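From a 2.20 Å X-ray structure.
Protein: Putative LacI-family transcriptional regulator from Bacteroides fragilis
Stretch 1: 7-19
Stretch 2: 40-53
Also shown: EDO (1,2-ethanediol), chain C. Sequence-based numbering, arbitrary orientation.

Stretch 1, residues 7-19: KKYTFACLLPKHL
Stretch 2 (40-53) DFNISANITHYDPY

Two parallel strands, 9-16 and 43-50, form neighbouring members of a sheet, with axes 4.6 Å apart at closest approach and N-to-C directions diverging by 24°. Phi runs from -66° (Pro16) to -137° (Ser44) and psi from 100° to 158°, an extended backbone throughout. The register is a constant offset of 34: Tyr9 pairs with Ile43 (CA to CA 4.6 Å), Ala12 with Asn46 (CA to CA 4.7 Å) and Pro16 with Tyr50 (CA to CA 5.1 Å). Together the stretches bury 1085 Å².

The hydrogen bonds follow the parallel rule, in which each odd residue of the first strand reaches the two residues flanking its partner. Tyr9 N makes a weak bond to Asn42 O (3.4 Å), and Ser44 N closes firmly on Tyr9 O (2.8 Å). The ladder continues with Phe11 N to Ser44 O, Asn46 N to Phe11 O and Cys13 N to Asn46 O, each 2.9 Å. It lengthens slightly with Thr48 N to Cys13 O (3.1 Å), Leu15 N to Thr48 O (3.2 Å) and Tyr50 N to Leu15 O (3.1 Å), and ends at Lys17 N to Tyr50 O (3.1 Å). Pro16 has no amide hydrogen, but its position in this alternation asks for none. CA-H...O contacts fill the gaps between rungs, the shortest from His49 CA to Leu15 O at 3.1 Å.

Alternation sends Tyr9, Phe11, Cys13 and Leu15 to one face with Ile43, Ala45, Ile47 and His49. The four residues of the first strand all take chi1 m, whereas Ile43 is p and Ile47 m. Ile43 CG2 lies 3.6 Å from Tyr9 CB, and Ile43 CB sits 3.9 Å from Phe11 CE2, so one branched residue serves two aromatics. Small Ala45 meets sulphur, CB to Cys13 SG 4.1 Å, and Leu15 CD1 approaches Ile47 CG2 at 4.4 Å.

Thr10, Ala12 and Leu14 share the other face with Ser44, Asn46 and Thr48. Ser44, chi1 p, adds a weak bond from OG to Tyr9 O (3.4 Å). Leu14 (t, p) brings CD1 within 3.0 Å of Thr48 OG1, a tight contact with a hydroxyl that the contact buries without a hydrogen-bond partner. Leu14 CG also lies 3.4 Å from Tyr50 CD2.

At the C-terminal end, Pro16 and Tyr50 diverge in CA-to-CB direction, yet Tyr50 (chi1 70°, chi2 83°) brings its ring back. Pro16 CA lies over the ring face, 4.0 Å from the centroid, in a CH-pi contact that suits proline's polarised C-H bonds. Pro16 CB also meets Pro52 CG at 3.9 Å.

Lys17 extends its aliphatic chain (m, t, t, t) beside the second stretch, CG 3.4 Å from His49 CB. His18, chi1 p, turns back so that ND1 donates to Pro16 O (3.0 Å), fixing the ring near His49: CE1 to CE1 is 3.5 Å, with planes oblique at 74°. Beyond, ethanediol O2 donates to Pro52 O at 2.8 Å.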

ATOM      1  N   LYS A   7      -3.773 -40.971  -5.919  1.00 56.33           N
ATOM      2  CA  LYS A   7      -4.034 -39.847  -6.863  1.00 56.52           C
ATOM      3  C   LYS A   7      -3.643 -38.517  -6.208  1.00 55.73           C
ATOM      4  O   LYS A   7      -2.947 -38.504  -5.189  1.00 55.39           O
ATOM      5  CB  LYS A   7      -5.517 -39.835  -7.261  1.00 57.64           C
ATOM      6  CG  LYS A   7      -5.830 -38.946  -8.461  1.00 59.19           C
ATOM      7  CD  LYS A   7      -5.041 -39.388  -9.693  1.00 59.93           C
ATOM      8  CE  LYS A   7      -5.189 -38.399 -10.846  1.00 60.39           C
ATOM      9  NZ  LYS A   7      -6.608 -38.219 -11.271  1.00 60.95           N
ATOM     10  N   LYS A   8      -4.077 -37.401  -6.794  1.00 53.82           N
ATOM     11  CA  LYS A   8      -3.754 -36.087  -6.245  1.00 51.81           C
ATOM     12  C   LYS A   8      -4.660 -34.991  -6.797  1.00 50.19           C
ATOM     13  O   LYS A   8      -5.472 -35.225  -7.693  1.00 50.11           O
ATOM     14  CB  LYS A   8      -2.294 -35.725  -6.544  1.00 52.06           C
ATOM     15  CG  LYS A   8      -1.976 -35.574  -8.030  1.00 54.46           C
ATOM     16  CD  LYS A   8      -0.570 -35.013  -8.245  1.00 56.66           C
ATOM     17  CE  LYS A   8      -0.264 -34.730  -9.721  1.00 56.41           C
ATOM     18  NZ  LYS A   8      -0.046 -35.962 -10.536  1.00 58.20           N
ATOM     19  N   TYR A   9      -4.519 -33.792  -6.241  1.00 47.70           N
ATOM     20  CA  TYR A   9      -5.292 -32.645  -6.696  1.00 45.04           C
ATOM     21  C   TYR A   9      -4.410 -31.878  -7.668  1.00 43.19           C
ATOM     22  O   TYR A   9      -3.252 -31.580  -7.363  1.00 41.98           O
ATOM     23  CB  TYR A   9      -5.673 -31.745  -5.519  1.00 45.64           C
ATOM     24  CG  TYR A   9      -6.880 -32.222  -4.749  1.00 44.44           C
ATOM     25  CD1 TYR A   9      -8.153 -32.206  -5.323  1.00 44.13           C
ATOM     26  CD2 TYR A   9      -6.750 -32.689  -3.443  1.00 45.10           C
ATOM     27  CE1 TYR A   9      -9.273 -32.648  -4.607  1.00 46.04           C
ATOM     28  CE2 TYR A   9      -7.854 -33.133  -2.721  1.00 45.97           C
ATOM     29  CZ  TYR A   9      -9.111 -33.111  -3.302  1.00 47.27           C
ATOM     30  OH  TYR A   9     -10.197 -33.560  -2.576  1.00 49.83           O
ATOM     31  N   THR A  10      -4.958 -31.571  -8.837  1.00 40.78           N
ATOM     32  CA  THR A  10      -4.208 -30.854  -9.860  1.00 40.45           C
ATOM     33  C   THR A  10      -4.914 -29.576 -10.298  1.00 36.25           C
ATOM     34  O   THR A  10      -6.043 -29.618 -10.780  1.00 33.72           O
ATOM     35  CB  THR A  10      -3.978 -31.758 -11.095  1.00 43.39           C
ATOM     36  OG1 THR A  10      -3.352 -32.979 -10.676  1.00 46.51           O
ATOM     37  CG2 THR A  10      -3.073 -31.066 -12.107  1.00 45.94           C
ATOM     38  N   PHE A  11      -4.244 -28.442 -10.112  1.00 33.51           N
ATOM     39  CA  PHE A  11      -4.805 -27.153 -10.495  1.00 32.42           C
ATOM     40  C   PHE A  11      -4.030 -26.621 -11.684  1.00 31.21           C
ATOM     41  O   PHE A  11      -2.838 -26.337 -11.577  1.00 29.09           O
ATOM     42  CB  PHE A  11      -4.712 -26.146  -9.345  1.00 32.99           C
ATOM     43  CG  PHE A  11      -5.368 -26.605  -8.072  1.00 33.55           C
ATOM     44  CD1 PHE A  11      -6.651 -27.152  -8.084  1.00 32.45           C
ATOM     45  CD2 PHE A  11      -4.712 -26.460  -6.853  1.00 32.40           C
ATOM     46  CE1 PHE A  11      -7.270 -27.544  -6.900  1.00 32.39           C
ATOM     47  CE2 PHE A  11      -5.319 -26.847  -5.665  1.00 34.39           C
ATOM     48  CZ  PHE A  11      -6.604 -27.392  -5.687  1.00 33.11           C
ATOM     49  N   ALA A  12      -4.702 -26.496 -12.823  1.00 31.25           N
ATOM     50  CA  ALA A  12      -4.040 -25.995 -14.023  1.00 32.45           C
ATOM     51  C   ALA A  12      -4.061 -24.467 -14.028  1.00 32.25           C
ATOM     52  O   ALA A  12      -5.126 -23.855 -13.941  1.00 33.49           O
ATOM     53  CB  ALA A  12      -4.737 -26.543 -15.270  1.00 29.55           C
ATOM     54  N   CYS A  13      -2.888 -23.854 -14.127  1.00 31.43           N
ATOM     55  CA  CYS A  13      -2.793 -22.396 -14.146  1.00 33.12           C
ATOM     56  C   CYS A  13      -2.356 -21.936 -15.531  1.00 32.26           C
ATOM     57  O   CYS A  13      -1.215 -22.152 -15.933  1.00 34.47           O
ATOM     58  CB  CYS A  13      -1.788 -21.918 -13.093  1.00 32.72           C
ATOM     59  SG  CYS A  13      -2.050 -22.644 -11.445  1.00 34.11           S
ATOM     60  N   LEU A  14      -3.266 -21.301 -16.259  1.00 31.43           N
ATOM     61  CA  LEU A  14      -2.969 -20.839 -17.611  1.00 30.85           C
ATOM     62  C   LEU A  14      -2.644 -19.349 -17.618  1.00 30.46           C
ATOM     63  O   LEU A  14      -3.508 -18.507 -17.367  1.00 30.24           O
ATOM     64  CB  LEU A  14      -4.163 -21.143 -18.520  1.00 31.92           C
ATOM     65  CG  LEU A  14      -3.979 -21.015 -20.032  1.00 33.45           C
ATOM     66  CD1 LEU A  14      -2.856 -21.937 -20.495  1.00 33.39           C
ATOM     67  CD2 LEU A  14      -5.299 -21.362 -20.736  1.00 32.08           C
ATOM     68  N   LEU A  15      -1.383 -19.036 -17.895  1.00 29.09           N
ATOM     69  CA  LEU A  15      -0.914 -17.659 -17.915  1.00 28.65           C
ATOM     70  C   LEU A  15      -0.224 -17.340 -19.237  1.00 28.77           C
ATOM     71  O   LEU A  15       0.240 -18.241 -19.942  1.00 28.62           O
ATOM     72  CB  LEU A  15       0.081 -17.433 -16.773  1.00 28.17           C
ATOM     73  CG  LEU A  15      -0.333 -17.810 -15.350  1.00 29.85           C
ATOM     74  CD1 LEU A  15       0.893 -17.773 -14.449  1.00 28.14           C
ATOM     75  CD2 LEU A  15      -1.400 -16.860 -14.852  1.00 30.44           C
ATOM     76  N   PRO A  16      -0.154 -16.051 -19.597  1.00 29.39           N
ATOM     77  CA  PRO A  16       0.494 -15.623 -20.843  1.00 29.90           C
ATOM     78  C   PRO A  16       1.996 -15.903 -20.816  1.00 31.35           C
ATOM     79  O   PRO A  16       2.654 -15.679 -19.796  1.00 29.86           O
ATOM     80  CB  PRO A  16       0.219 -14.118 -20.881  1.00 30.23           C
ATOM     81  CG  PRO A  16      -1.053 -13.968 -20.105  1.00 28.48           C
ATOM     82  CD  PRO A  16      -0.838 -14.916 -18.948  1.00 29.32           C
ATOM     83  N   LYS A  17       2.541 -16.394 -21.928  1.00 33.58           N
ATOM     84  CA  LYS A  17       3.978 -16.647 -22.003  1.00 36.12           C
ATOM     85  C   LYS A  17       4.653 -15.326 -21.659  1.00 35.13           C
ATOM     86  O   LYS A  17       4.131 -14.256 -21.971  1.00 33.90           O
ATOM     87  CB  LYS A  17       4.390 -17.083 -23.417  1.00 38.51           C
ATOM     88  CG  LYS A  17       4.012 -18.519 -23.791  1.00 43.05           C
ATOM     89  CD  LYS A  17       4.282 -18.792 -25.274  1.00 47.10           C
ATOM     90  CE  LYS A  17       3.875 -20.207 -25.688  1.00 48.17           C
ATOM     91  NZ  LYS A  17       3.837 -20.363 -27.180  1.00 49.72           N
ATOM     92  N   HIS A  18       5.813 -15.402 -21.017  1.00 35.82           N
ATOM     93  CA  HIS A  18       6.540 -14.203 -20.623  1.00 36.15           C
ATOM     94  C   HIS A  18       7.993 -14.532 -20.285  1.00 37.37           C
ATOM     95  O   HIS A  18       8.383 -15.699 -20.262  1.00 37.77           O
ATOM     96  CB  HIS A  18       5.867 -13.574 -19.401  1.00 34.37           C
ATOM     97  CG  HIS A  18       5.898 -14.441 -18.180  1.00 34.74           C
ATOM     98  ND1 HIS A  18       5.060 -15.521 -18.009  1.00 34.24           N
ATOM     99  CD2 HIS A  18       6.700 -14.413 -17.088  1.00 34.68           C
ATOM    100  CE1 HIS A  18       5.343 -16.122 -16.867  1.00 34.06           C
ATOM    101  NE2 HIS A  18       6.336 -15.470 -16.289  1.00 34.37           N
ATOM    102  N   LEU A  19       8.788 -13.496 -20.022  1.00 38.33           N
ATOM    103  CA  LEU A  19      10.193 -13.672 -19.657  1.00 39.13           C
ATOM    104  C   LEU A  19      10.299 -13.490 -18.151  1.00 39.49           C
ATOM    105  O   LEU A  19       9.543 -12.713 -17.568  1.00 39.19           O
ATOM    106  CB  LEU A  19      11.067 -12.616 -20.338  1.00 40.24           C
ATOM    107  CG  LEU A  19      10.986 -12.463 -21.858  1.00 42.45           C
ATOM    108  CD1 LEU A  19      11.849 -11.285 -22.302  1.00 42.91           C
ATOM    109  CD2 LEU A  19      11.439 -13.744 -22.524  1.00 42.49           C
ATOM    110  N   ASP A  40       0.229 -30.553   2.527  1.00 49.55           N
ATOM    111  CA  ASP A  40      -0.467 -31.536   3.352  1.00 51.99           C
ATOM    112  C   ASP A  40      -1.574 -32.243   2.583  1.00 52.43           C
ATOM    113  O   ASP A  40      -1.745 -33.455   2.699  1.00 53.30           O
ATOM    114  CB  ASP A  40      -1.080 -30.848   4.572  1.00 52.62           C
ATOM    115  CG  ASP A  40      -0.321 -31.136   5.841  1.00 53.94           C
ATOM    116  OD1 ASP A  40       0.922 -30.994   5.838  1.00 52.19           O
ATOM    117  OD2 ASP A  40      -0.974 -31.500   6.844  1.00 56.51           O
ATOM    118  N   PHE A  41      -2.324 -31.475   1.802  1.00 52.80           N
ATOM    119  CA  PHE A  41      -3.428 -32.011   1.017  1.00 52.54           C
ATOM    120  C   PHE A  41      -2.957 -32.489  -0.338  1.00 53.35           C
ATOM    121  O   PHE A  41      -3.761 -32.776  -1.223  1.00 54.93           O
ATOM    122  CB  PHE A  41      -4.496 -30.940   0.873  1.00 51.86           C
ATOM    123  CG  PHE A  41      -4.894 -30.341   2.180  1.00 52.71           C
ATOM    124  CD1 PHE A  41      -5.510 -31.123   3.155  1.00 52.84           C
ATOM    125  CD2 PHE A  41      -4.578 -29.023   2.479  1.00 53.12           C
ATOM    126  CE1 PHE A  41      -5.798 -30.599   4.413  1.00 53.07           C
ATOM    127  CE2 PHE A  41      -4.862 -28.490   3.734  1.00 53.78           C
ATOM    128  CZ  PHE A  41      -5.471 -29.284   4.703  1.00 53.10           C
ATOM    129  N   ASN A  42      -1.641 -32.565  -0.490  1.00 53.56           N
ATOM    130  CA  ASN A  42      -1.023 -33.031  -1.720  1.00 54.00           C
ATOM    131  C   ASN A  42      -1.696 -32.479  -2.971  1.00 51.90           C
ATOM    132  O   ASN A  42      -2.504 -33.162  -3.608  1.00 49.89           O
ATOM    133  CB  ASN A  42      -1.035 -34.560  -1.744  1.00 56.86           C
ATOM    134  CG  ASN A  42      -0.389 -35.162  -0.501  1.00 60.29           C
ATOM    135  OD1 ASN A  42       0.790 -34.917  -0.213  1.00 61.37           O
ATOM    136  ND2 ASN A  42      -1.163 -35.949   0.246  1.00 61.21           N
ATOM    137  N   ILE A  43      -1.352 -31.238  -3.305  1.00 49.79           N
ATOM    138  CA  ILE A  43      -1.886 -30.562  -4.482  1.00 47.69           C
ATOM    139  C   ILE A  43      -0.722 -30.182  -5.384  1.00 46.92           C
ATOM    140  O   ILE A  43       0.396 -29.990  -4.909  1.00 47.62           O
ATOM    141  CB  ILE A  43      -2.628 -29.261  -4.110  1.00 46.60           C
ATOM    142  CG1 ILE A  43      -1.672 -28.311  -3.387  1.00 45.87           C
ATOM    143  CG2 ILE A  43      -3.833 -29.575  -3.244  1.00 47.18           C
ATOM    144  CD1 ILE A  43      -2.228 -26.929  -3.164  1.00 45.71           C
ATOM    145  N   SER A  44      -0.982 -30.076  -6.682  1.00 45.12           N
ATOM    146  CA  SER A  44       0.062 -29.689  -7.619  1.00 43.62           C
ATOM    147  C   SER A  44      -0.478 -28.683  -8.625  1.00 42.83           C
ATOM    148  O   SER A  44      -1.553 -28.862  -9.205  1.00 41.94           O
ATOM    149  CB  SER A  44       0.635 -30.914  -8.345  1.00 44.23           C
ATOM    150  OG  SER A  44      -0.344 -31.585  -9.115  1.00 45.51           O
ATOM    151  N   ALA A  45       0.275 -27.611  -8.812  1.00 41.95           N
ATOM    152  CA  ALA A  45      -0.110 -26.568  -9.737  1.00 42.34           C
ATOM    153  C   ALA A  45       0.628 -26.789 -11.042  1.00 42.60           C
ATOM    154  O   ALA A  45       1.861 -26.729 -11.084  1.00 42.44           O
ATOM    155  CB  ALA A  45       0.246 -25.216  -9.166  1.00 41.83           C
ATOM    156  N   ASN A  46      -0.128 -27.059 -12.101  1.00 41.58           N
ATOM    157  CA  ASN A  46       0.468 -27.274 -13.406  1.00 41.51           C
ATOM    158  C   ASN A  46       0.375 -25.997 -14.233  1.00 40.43           C
ATOM    159  O   ASN A  46      -0.667 -25.671 -14.810  1.00 40.15           O
ATOM    160  CB  ASN A  46      -0.218 -28.432 -14.130  1.00 43.75           C
ATOM    161  CG  ASN A  46       0.327 -28.636 -15.524  1.00 46.46           C
ATOM    162  OD1 ASN A  46       1.530 -28.502 -15.752  1.00 48.72           O
ATOM    163  ND2 ASN A  46      -0.549 -28.971 -16.465  1.00 47.43           N
ATOM    164  N   ILE A  47       1.484 -25.274 -14.280  1.00 38.56           N
ATOM    165  CA  ILE A  47       1.545 -24.029 -15.013  1.00 38.79           C
ATOM    166  C   ILE A  47       1.861 -24.250 -16.481  1.00 38.01           C
ATOM    167  O   ILE A  47       2.834 -24.916 -16.820  1.00 37.39           O
ATOM    168  CB  ILE A  47       2.630 -23.103 -14.435  1.00 38.93           C
ATOM    169  CG1 ILE A  47       2.383 -22.879 -12.940  1.00 38.81           C
ATOM    170  CG2 ILE A  47       2.641 -21.785 -15.198  1.00 39.13           C
ATOM    171  CD1 ILE A  47       3.461 -22.053 -12.259  1.00 37.98           C
ATOM    172  N   THR A  48       1.021 -23.711 -17.355  1.00 37.59           N
ATOM    173  CA  THR A  48       1.283 -23.810 -18.783  1.00 38.11           C
ATOM    174  C   THR A  48       1.120 -22.405 -19.307  1.00 36.42           C
ATOM    175  O   THR A  48       0.247 -21.664 -18.856  1.00 36.82           O
ATOM    176  CB  THR A  48       0.298 -24.744 -19.541  1.00 38.50           C
ATOM    177  OG1 THR A  48      -0.980 -24.110 -19.669  1.00 43.56           O
ATOM    178  CG2 THR A  48       0.144 -26.057 -18.813  1.00 38.32           C
ATOM    179  N   HIS A  49       1.979 -22.033 -20.242  1.00 36.15           N
ATOM    180  CA  HIS A  49       1.938 -20.707 -20.829  1.00 36.14           C
ATOM    181  C   HIS A  49       1.298 -20.793 -22.195  1.00 36.23           C
ATOM    182  O   HIS A  49       1.394 -21.817 -22.873  1.00 35.34           O
ATOM    183  CB  HIS A  49       3.348 -20.162 -20.928  1.00 36.50           C
ATOM    184  CG  HIS A  49       4.052 -20.133 -19.613  1.00 36.84           C
ATOM    185  ND1 HIS A  49       3.750 -19.215 -18.632  1.00 36.92           N
ATOM    186  CD2 HIS A  49       4.993 -20.952 -19.088  1.00 37.37           C
ATOM    187  CE1 HIS A  49       4.474 -19.471 -17.558  1.00 38.13           C
ATOM    188  NE2 HIS A  49       5.235 -20.522 -17.808  1.00 39.85           N
ATOM    189  N   TYR A  50       0.646 -19.715 -22.599  1.00 36.35           N
ATOM    190  CA  TYR A  50      -0.034 -19.701 -23.879  1.00 37.73           C
ATOM    191  C   TYR A  50       0.291 -18.475 -24.711  1.00 39.30           C
ATOM    192  O   TYR A  50       0.664 -17.428 -24.175  1.00 39.78           O
ATOM    193  CB  TYR A  50      -1.544 -19.766 -23.650  1.00 34.89           C
ATOM    194  CG  TYR A  50      -2.142 -18.509 -23.057  1.00 33.07           C
ATOM    195  CD1 TYR A  50      -2.477 -17.422 -23.868  1.00 32.67           C
ATOM    196  CD2 TYR A  50      -2.428 -18.421 -21.690  1.00 33.57           C
ATOM    197  CE1 TYR A  50      -3.095 -16.286 -23.339  1.00 30.19           C
ATOM    198  CE2 TYR A  50      -3.041 -17.287 -21.149  1.00 30.73           C
ATOM    199  CZ  TYR A  50      -3.377 -16.224 -21.981  1.00 30.83           C
ATOM    200  OH  TYR A  50      -4.031 -15.119 -21.464  1.00 29.03           O
ATOM    201  N   ASP A  51       0.151 -18.613 -26.028  1.00 40.04           N
ATOM    202  CA  ASP A  51       0.383 -17.499 -26.931  1.00 41.81           C
ATOM    203  C   ASP A  51      -0.940 -16.754 -26.858  1.00 40.16           C
ATOM    204  O   ASP A  51      -1.979 -17.298 -27.219  1.00 41.00           O
ATOM    205  CB  ASP A  51       0.628 -17.991 -28.358  1.00 44.96           C
ATOM    206  CG  ASP A  51       1.131 -16.888 -29.272  1.00 48.13           C
ATOM    207  OD1 ASP A  51       0.751 -15.713 -29.050  1.00 47.96           O
ATOM    208  OD2 ASP A  51       1.898 -17.198 -30.214  1.00 49.73           O
ATOM    209  N   PRO A  52      -0.923 -15.506 -26.384  1.00 39.76           N
ATOM    210  CA  PRO A  52      -2.158 -14.728 -26.265  1.00 40.60           C
ATOM    211  C   PRO A  52      -2.754 -14.190 -27.560  1.00 40.38           C
ATOM    212  O   PRO A  52      -3.933 -13.842 -27.603  1.00 39.94           O
ATOM    213  CB  PRO A  52      -1.764 -13.577 -25.330  1.00 40.33           C
ATOM    214  CG  PRO A  52      -0.434 -14.005 -24.727  1.00 40.38           C
ATOM    215  CD  PRO A  52       0.217 -14.748 -25.849  1.00 40.17           C
ATOM    216  N   TYR A  53      -1.955 -14.122 -28.618  1.00 40.34           N
ATOM    217  CA  TYR A  53      -2.461 -13.552 -29.855  1.00 41.14           C
ATOM    218  C   TYR A  53      -2.588 -14.507 -31.025  1.00 41.62           C
ATOM    219  O   TYR A  53      -2.954 -14.105 -32.131  1.00 41.12           O
ATOM    220  CB  TYR A  53      -1.606 -12.335 -30.217  1.00 41.29           C
ATOM    221  CG  TYR A  53      -1.406 -11.421 -29.021  1.00 40.58           C
ATOM    222  CD1 TYR A  53      -0.298 -11.566 -28.185  1.00 41.58           C
ATOM    223  CD2 TYR A  53      -2.372 -10.479 -28.671  1.00 40.32           C
ATOM    224  CE1 TYR A  53      -0.161 -10.795 -27.027  1.00 42.87           C
ATOM    225  CE2 TYR A  53      -2.247  -9.706 -27.520  1.00 40.61           C
ATOM    226  CZ  TYR A  53      -1.143  -9.870 -26.704  1.00 41.80           C
ATOM    227  OH  TYR A  53      -1.027  -9.112 -25.567  1.00 44.06           O
TER
HETATM  228  C1  EDO C 362      -6.742 -15.767 -23.737  1.00 32.04           C
HETATM  229  O1  EDO C 362      -7.614 -14.677 -23.421  1.00 31.06           O
HETATM  230  C2  EDO C 362      -6.229 -15.617 -25.172  1.00 33.56           C
HETATM  231  O2  EDO C 362      -5.536 -14.368 -25.313  1.00 30.90           O